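PDB 2QCV: putative 5-dehydro-2-deoxygluconokinase from Bacillus halodurans C-125, which probably phosphorylates 5-dehydro-2-deoxy-D-gluconate with ATP, yielding 6-phospho-5-dehydro-2-deoxy-D-gluconate, a step in the breakdown of myo-inositol to acetyl-CoA. Local coordinates for residues A20-A26 and T99-T104; V170-L176 and S200-G205; K294-S299 and I319-I323. One frame throughout, in Å; residues are numbered along the deposited sequence.

The PfkB kinases illustrate how one fold combines a large alpha/beta body with a small sheet that serves as lid and, in many relatives, dimer clasp. Contact 1 pairs two strands of the small sheet and touches the second subunit. Contact 2 joins adjacent parallel strands of the central sheet, and contact 3 crosses two helices of the body. In PfkB relatives the substrate cleft lies between lid and body, hence probably between contact 1 and the other two. Centre to centre, contact 1 is about 25 Å from contact 2 and about 26 Å from contact 3; contacts 2 and 3 are about 21 Å apart, their nearest atoms about 9 Å.

Contact 1: residues A20-A26 and T99-T104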
# COMPACT_ATOMS: atom_id res chain seq x y z
N ALA A 20 -13.77 -15.28 11.32
CA ALA A 20 -13.75 -15.66 12.73
C ALA A 20 -12.71 -14.75 13.37
O ALA A 20 -11.55 -14.72 12.93
CB ALA A 20 -13.40 -17.12 12.92
N CYS A 21 -13.13 -13.94 14.33
CA CYS A 21 -12.22 -12.98 14.92
C CYS A 21 -12.37 -12.96 16.44
O CYS A 21 -12.96 -13.85 17.03
CB CYS A 21 -12.45 -11.61 14.28
SG CYS A 21 -14.02 -10.97 14.61
N ILE A 22 -11.77 -11.95 17.06
CA ILE A 22 -11.86 -11.76 18.51
C ILE A 22 -12.81 -10.62 18.82
O ILE A 22 -12.67 -9.50 18.31
CB ILE A 22 -10.49 -11.43 19.10
CG1 ILE A 22 -9.53 -12.61 18.85
CG2 ILE A 22 -10.59 -11.12 20.66
CD1 ILE A 22 -9.97 -13.88 19.55
N ASP A 23 -13.75 -10.90 19.71
CA ASP A 23 -14.56 -9.86 20.33
C ASP A 23 -14.01 -9.63 21.75
O ASP A 23 -13.71 -10.57 22.50
CB ASP A 23 -16.01 -10.28 20.42
CG ASP A 23 -16.76 -10.18 19.09
OD1 ASP A 23 -16.18 -9.75 18.07
OD2 ASP A 23 -17.94 -10.55 19.10
N LEU A 24 -13.88 -8.36 22.09
CA LEU A 24 -13.44 -7.93 23.41
C LEU A 24 -14.61 -7.14 23.99
O LEU A 24 -14.85 -5.99 23.65
CB LEU A 24 -12.15 -7.14 23.31
CG LEU A 24 -10.95 -8.06 22.94
CD1 LEU A 24 -9.79 -7.33 22.29
CD2 LEU A 24 -10.50 -8.82 24.14
N ASN A 25 -15.35 -7.82 24.85
CA ASN A 25 -16.54 -7.31 25.44
C ASN A 25 -16.32 -6.62 26.77
O ASN A 25 -15.73 -7.18 27.67
CB ASN A 25 -17.52 -8.45 25.63
CG ASN A 25 -17.94 -9.06 24.31
OD1 ASN A 25 -17.73 -10.25 24.08
ND2 ASN A 25 -18.47 -8.23 23.41
N ALA A 26 -16.81 -5.40 26.85
CA ALA A 26 -16.71 -4.54 28.01
C ALA A 26 -17.31 -5.21 29.22
O ALA A 26 -18.49 -5.56 29.20
CB ALA A 26 -17.47 -3.24 27.72
N THR A 99 -5.47 -11.01 13.54
CA THR A 99 -6.89 -11.26 13.69
C THR A 99 -7.66 -9.98 13.84
O THR A 99 -7.24 -9.07 14.56
CB THR A 99 -7.14 -12.14 14.96
OG1 THR A 99 -6.22 -13.26 14.99
CG2 THR A 99 -8.61 -12.64 15.05
N GLY A 100 -8.81 -9.86 13.18
CA GLY A 100 -9.64 -8.68 13.45
C GLY A 100 -10.12 -8.64 14.88
O GLY A 100 -10.23 -9.68 15.54
N LEU A 101 -10.37 -7.44 15.38
CA LEU A 101 -10.75 -7.22 16.79
C LEU A 101 -11.96 -6.32 16.83
O LEU A 101 -12.01 -5.29 16.14
CB LEU A 101 -9.64 -6.51 17.59
CG LEU A 101 -8.27 -7.18 17.70
CD1 LEU A 101 -7.24 -6.26 18.41
CD2 LEU A 101 -8.40 -8.51 18.41
N ALA A 102 -12.92 -6.69 17.66
CA ALA A 102 -14.07 -5.82 17.90
C ALA A 102 -14.12 -5.50 19.39
O ALA A 102 -14.37 -6.39 20.18
CB ALA A 102 -15.35 -6.53 17.44
N PHE A 103 -13.87 -4.25 19.76
CA PHE A 103 -14.08 -3.81 21.14
C PHE A 103 -15.49 -3.28 21.25
O PHE A 103 -15.90 -2.42 20.44
CB PHE A 103 -13.13 -2.69 21.52
CG PHE A 103 -11.69 -3.09 21.59
CD1 PHE A 103 -10.91 -3.15 20.43
CD2 PHE A 103 -11.10 -3.35 22.82
CE1 PHE A 103 -9.57 -3.52 20.52
CE2 PHE A 103 -9.76 -3.69 22.91
CZ PHE A 103 -9.01 -3.80 21.78
N THR A 104 -16.24 -3.74 22.23
CA THR A 104 -17.66 -3.35 22.28
C THR A 104 -17.86 -2.28 23.32
O THR A 104 -17.25 -2.32 24.39
CB THR A 104 -18.56 -4.55 22.60
OG1 THR A 104 -18.20 -5.04 23.90
CG2 THR A 104 -18.40 -5.62 21.55
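L24 lays its CD1 over one face of the F103 ring, 4.0 Å from the centroid, in a CH-pi contact between residues paired on adjacent parallel strands 21-26 and 101-104. I22 and L101 occupy the same face of the sheet, where I22 CB and L101 CD2 approach to 3.7 Å. Four backbone hydrogen bonds form a parallel ladder: I22 N to G100 O (3.1 Å), A102 N to I22 O (2.9 Å), L24 N to A102 O (2.8 Å) and T104 N to L24 O (3.0 Å). It finishes on a side chain, for T104 OG1 accepts hydrogen bonds from A26 N (3.3 Å) and N25 ND2 (3.2 Å). Strands 38-44 and 111-117 flank the pair, completing the small lid sheet of a PfkB kinase. The chemistry implies a division by face: I22, L24, L101 and F103 make an apolar side, from which L24, L101 and F103 meet the second subunit, whereas the reverse carries the partly exposed D23 together with A102, which packs on I114 and M116.

Contact 2: residues V170-L176 and S200-G205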
# COMPACT_ATOMS: atom_id res chain seq x y z
N VAL A 170 -25.54 -28.10 -2.87
CA VAL A 170 -25.41 -27.54 -1.55
C VAL A 170 -26.17 -26.20 -1.59
O VAL A 170 -25.88 -25.34 -2.42
CB VAL A 170 -23.95 -27.33 -1.16
CG1 VAL A 170 -23.84 -26.68 0.21
CG2 VAL A 170 -23.20 -28.69 -1.18
N LYS A 171 -27.14 -26.04 -0.70
CA LYS A 171 -27.97 -24.83 -0.68
C LYS A 171 -27.13 -23.62 -0.20
O LYS A 171 -26.47 -23.70 0.85
CB LYS A 171 -29.15 -25.04 0.26
CG LYS A 171 -30.26 -24.01 0.11
CD LYS A 171 -31.62 -24.50 0.70
CE LYS A 171 -32.24 -25.80 0.08
NZ LYS A 171 -32.72 -25.69 -1.36
N VAL A 172 -27.19 -22.52 -0.94
CA VAL A 172 -26.40 -21.29 -0.65
C VAL A 172 -27.30 -20.33 0.09
O VAL A 172 -28.36 -19.94 -0.43
CB VAL A 172 -25.81 -20.66 -1.93
CG1 VAL A 172 -25.10 -19.29 -1.65
CG2 VAL A 172 -24.82 -21.67 -2.59
N VAL A 173 -26.89 -20.04 1.32
CA VAL A 173 -27.58 -19.12 2.18
C VAL A 173 -26.74 -17.86 2.35
O VAL A 173 -25.58 -17.91 2.83
CB VAL A 173 -27.90 -19.74 3.59
CG1 VAL A 173 -28.68 -18.72 4.44
CG2 VAL A 173 -28.62 -21.10 3.50
N PHE A 174 -27.30 -16.73 1.93
CA PHE A 174 -26.57 -15.46 1.94
C PHE A 174 -27.12 -14.61 3.08
O PHE A 174 -28.28 -14.19 3.04
CB PHE A 174 -26.74 -14.76 0.58
CG PHE A 174 -25.94 -13.47 0.42
CD1 PHE A 174 -24.74 -13.21 1.11
CD2 PHE A 174 -26.40 -12.51 -0.48
CE1 PHE A 174 -24.06 -12.02 0.87
CE2 PHE A 174 -25.71 -11.33 -0.71
CZ PHE A 174 -24.57 -11.08 -0.02
N GLU A 175 -26.26 -14.37 4.07
CA GLU A 175 -26.57 -13.51 5.19
C GLU A 175 -25.97 -12.15 4.94
O GLU A 175 -24.75 -12.00 4.85
CB GLU A 175 -26.04 -14.15 6.48
CG GLU A 175 -26.94 -13.96 7.67
CD GLU A 175 -26.99 -12.56 8.14
OE1 GLU A 175 -26.06 -11.79 7.85
OE2 GLU A 175 -27.95 -12.22 8.85
N LEU A 176 -26.81 -11.11 4.87
CA LEU A 176 -26.37 -9.85 4.33
C LEU A 176 -25.38 -9.10 5.22
O LEU A 176 -24.50 -8.46 4.68
CB LEU A 176 -27.55 -8.94 3.92
CG LEU A 176 -28.48 -9.44 2.80
CD1 LEU A 176 -29.45 -8.31 2.33
CD2 LEU A 176 -27.66 -9.95 1.61
N SER A 200 -27.90 -16.96 -5.06
CA SER A 200 -28.17 -17.69 -3.80
C SER A 200 -29.55 -18.33 -3.78
O SER A 200 -30.44 -17.90 -4.50
CB SER A 200 -28.05 -16.72 -2.62
OG SER A 200 -26.73 -16.23 -2.53
N ASP A 201 -29.73 -19.32 -2.91
CA ASP A 201 -31.00 -20.02 -2.74
C ASP A 201 -31.87 -19.39 -1.65
O ASP A 201 -33.10 -19.31 -1.77
CB ASP A 201 -30.67 -21.48 -2.40
CG ASP A 201 -29.92 -22.13 -3.50
OD1 ASP A 201 -30.44 -22.13 -4.63
OD2 ASP A 201 -28.80 -22.62 -3.29
N ILE A 202 -31.21 -18.93 -0.60
CA ILE A 202 -31.87 -18.27 0.53
C ILE A 202 -31.09 -17.01 0.84
O ILE A 202 -29.86 -17.06 0.96
CB ILE A 202 -31.91 -19.17 1.82
CG1 ILE A 202 -32.55 -20.53 1.51
CG2 ILE A 202 -32.60 -18.42 2.97
CD1 ILE A 202 -32.52 -21.56 2.68
N VAL A 203 -31.80 -15.90 1.00
CA VAL A 203 -31.19 -14.62 1.35
C VAL A 203 -31.87 -14.08 2.59
O VAL A 203 -33.10 -14.01 2.63
CB VAL A 203 -31.29 -13.58 0.19
CG1 VAL A 203 -30.45 -12.34 0.52
CG2 VAL A 203 -30.80 -14.22 -1.12
N ILE A 204 -31.05 -13.73 3.60
CA ILE A 204 -31.54 -13.28 4.91
C ILE A 204 -30.88 -11.95 5.23
O ILE A 204 -29.67 -11.87 5.18
CB ILE A 204 -31.17 -14.26 6.04
CG1 ILE A 204 -31.71 -15.66 5.73
CG2 ILE A 204 -31.72 -13.74 7.36
CD1 ILE A 204 -31.24 -16.75 6.72
N GLY A 205 -31.66 -10.93 5.56
CA GLY A 205 -31.10 -9.61 5.87
C GLY A 205 -32.14 -8.70 6.45
O GLY A 205 -33.34 -9.00 6.38
O HOH W 1 -27.50 -24.60 -4.51
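The rotamers on the two faces show how a parallel strand pair is filled in. Strands 171-175 and 202-205 run 4.7 Å apart at 16°, joined by the backbone hydrogen bonds F174 N to I202 O (2.8 Å), I204 N to F174 O (2.9 Å) and L176 N to I204 O (3.0 Å). On one face I202 and I204, both mt, extend to V173 (t): I202 CD1 lies 4.0 Å from V173 CG2, and I204 CD1 4.0 Å from V173 CG1. E175 shares this face, its chi1 of -143° between wells; it makes a weak, long ion pair with K240 and a weak hydrogen bond to triethylene glycol, probably from crystallisation. On the other face V203 CG1 is 4.2 Å from F174 CD2, and the t rotamer of F174 carries its ring away from strand 202-205. L176, just after strand 171-175, brings CD2 3.8 Å from V203 CG1. D201 (chi1 m) turns its carboxylate back so that OD2 accepts V172 N at 2.9 Å; a water bridges this OD2 to V170 O, 2.7 Å from each. K171 reaches past I202 CD1 to a salt bridge with E235. The pair belongs to a beta-alpha-beta crossover through helix 186-199 in the parallel part of the ribokinase-like central sheet; Y193 of that helix meets the F174 ring edge-to-face, V172 rests on helix 154-167, L176 on helix 207-213, and strands 139-145 and 236-240 continue the sheet.

Contact 3: residues K294-S299 and I319-I323; sequences KYGSAS and IEALI
Two helices that cross nearly at right angles meet over a short patch of each, and this pair is a compact example. Both segments are regular alpha-helix, phi/psi near -64/-43, with backbone hydrogen bonds A298 N to K294 O (2.8 Å), S299 N to Y295 O (3.1 Å) and I323 N to I319 O (3.0 Å). Their axes approach to 8.9 Å at a signed crossing angle of 102°. K294 opens the first segment with its CB 4.0 Å from I323 CD1, though its chain (m, t, t, m) leads away. Y295 follows with chi1 at -84° and chi2 at 74°. Over one face of its ring sits I323 CD1, 3.9 Å from the centroid in a CH-pi contact; I319 CG2 lies 3.6 Å from Y295 CD2. Y295 OH donates a very short hydrogen bond, 2.5 Å, to E320 OE2, brought there by an extended E320 (m, t, chi3 near -11°). One turn on, the small A298 side chain sits at the crossing, its CB 3.9 Å from I319 CG2, 3.8 Å from I323 CG1 and 3.9 Å from L322 CD2; the A298 and I319 CA atoms, the nearest pair, are 5.6 Å apart. I319 and I323 are mt and L322 tp. S299 closes the segment, its OG 3.8 Å from I319 CD1. The contact joins the last two helices of the chain, 289-305 and 316-325, in the alpha/beta body of a PfkB kinase, while helix 271-284 packs against Y295 and S299, and Y261 touches K294 and I323.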
# COMPACT_ATOMS: atom_id res chain seq x y z
N LYS A 294 -40.00 -17.78 14.24
CA LYS A 294 -40.11 -17.65 15.70
C LYS A 294 -38.82 -18.07 16.38
O LYS A 294 -38.36 -17.43 17.32
CB LYS A 294 -41.25 -18.51 16.23
CG LYS A 294 -42.60 -18.19 15.64
CD LYS A 294 -43.76 -18.90 16.35
CE LYS A 294 -45.07 -18.80 15.54
NZ LYS A 294 -45.40 -17.38 15.22
N TYR A 295 -38.23 -19.16 15.90
CA TYR A 295 -36.94 -19.58 16.41
C TYR A 295 -35.88 -18.51 16.24
O TYR A 295 -35.15 -18.27 17.18
CB TYR A 295 -36.49 -20.90 15.76
CG TYR A 295 -37.06 -22.12 16.43
CD1 TYR A 295 -38.42 -22.48 16.27
CD2 TYR A 295 -36.25 -22.95 17.20
CE1 TYR A 295 -38.92 -23.59 16.87
CE2 TYR A 295 -36.79 -24.12 17.84
CZ TYR A 295 -38.12 -24.42 17.65
OH TYR A 295 -38.69 -25.53 18.23
N GLY A 296 -35.80 -17.86 15.08
CA GLY A 296 -34.77 -16.84 14.86
C GLY A 296 -35.02 -15.65 15.79
O GLY A 296 -34.10 -15.14 16.45
N SER A 297 -36.27 -15.23 15.87
CA SER A 297 -36.62 -14.11 16.70
C SER A 297 -36.39 -14.37 18.19
O SER A 297 -35.87 -13.50 18.91
CB SER A 297 -38.08 -13.69 16.46
OG SER A 297 -38.34 -13.57 15.10
N ALA A 298 -36.78 -15.55 18.67
CA ALA A 298 -36.58 -15.89 20.07
C ALA A 298 -35.09 -15.95 20.44
O ALA A 298 -34.65 -15.46 21.50
CB ALA A 298 -37.31 -17.25 20.40
N SER A 299 -34.29 -16.57 19.59
CA SER A 299 -32.85 -16.65 19.81
C SER A 299 -32.20 -15.26 19.85
O SER A 299 -31.37 -15.00 20.70
CB SER A 299 -32.17 -17.49 18.72
OG SER A 299 -30.84 -17.85 19.10
N ILE A 319 -34.83 -21.26 23.80
CA ILE A 319 -35.60 -20.74 22.64
C ILE A 319 -37.04 -21.22 22.72
O ILE A 319 -37.97 -20.44 22.61
CB ILE A 319 -34.96 -21.16 21.27
CG1 ILE A 319 -33.62 -20.44 21.07
CG2 ILE A 319 -35.93 -20.89 20.09
CD1 ILE A 319 -32.70 -21.06 20.03
N GLU A 320 -37.24 -22.51 22.95
CA GLU A 320 -38.60 -23.09 22.94
C GLU A 320 -39.48 -22.59 24.11
O GLU A 320 -40.68 -22.34 23.94
CB GLU A 320 -38.53 -24.60 22.84
CG GLU A 320 -38.09 -25.00 21.44
CD GLU A 320 -37.87 -26.48 21.22
OE1 GLU A 320 -37.83 -27.24 22.22
OE2 GLU A 320 -37.72 -26.88 20.03
N ALA A 321 -38.87 -22.40 25.28
CA ALA A 321 -39.55 -21.86 26.42
C ALA A 321 -40.02 -20.41 26.14
O ALA A 321 -41.12 -19.99 26.55
CB ALA A 321 -38.63 -21.90 27.63
N LEU A 322 -39.18 -19.64 25.46
CA LEU A 322 -39.51 -18.25 25.15
C LEU A 322 -40.64 -18.21 24.13
O LEU A 322 -41.56 -17.38 24.24
CB LEU A 322 -38.26 -17.47 24.67
CG LEU A 322 -38.45 -15.96 24.58
CD1 LEU A 322 -38.56 -15.36 26.00
CD2 LEU A 322 -37.35 -15.26 23.73
N ILE A 323 -40.57 -19.10 23.14
CA ILE A 323 -41.66 -19.23 22.14
C ILE A 323 -42.98 -19.61 22.82
O ILE A 323 -44.03 -19.02 22.53
CB ILE A 323 -41.32 -20.23 21.02
CG1 ILE A 323 -40.14 -19.71 20.18
CG2 ILE A 323 -42.55 -20.50 20.12
CD1 ILE A 323 -39.63 -20.73 19.11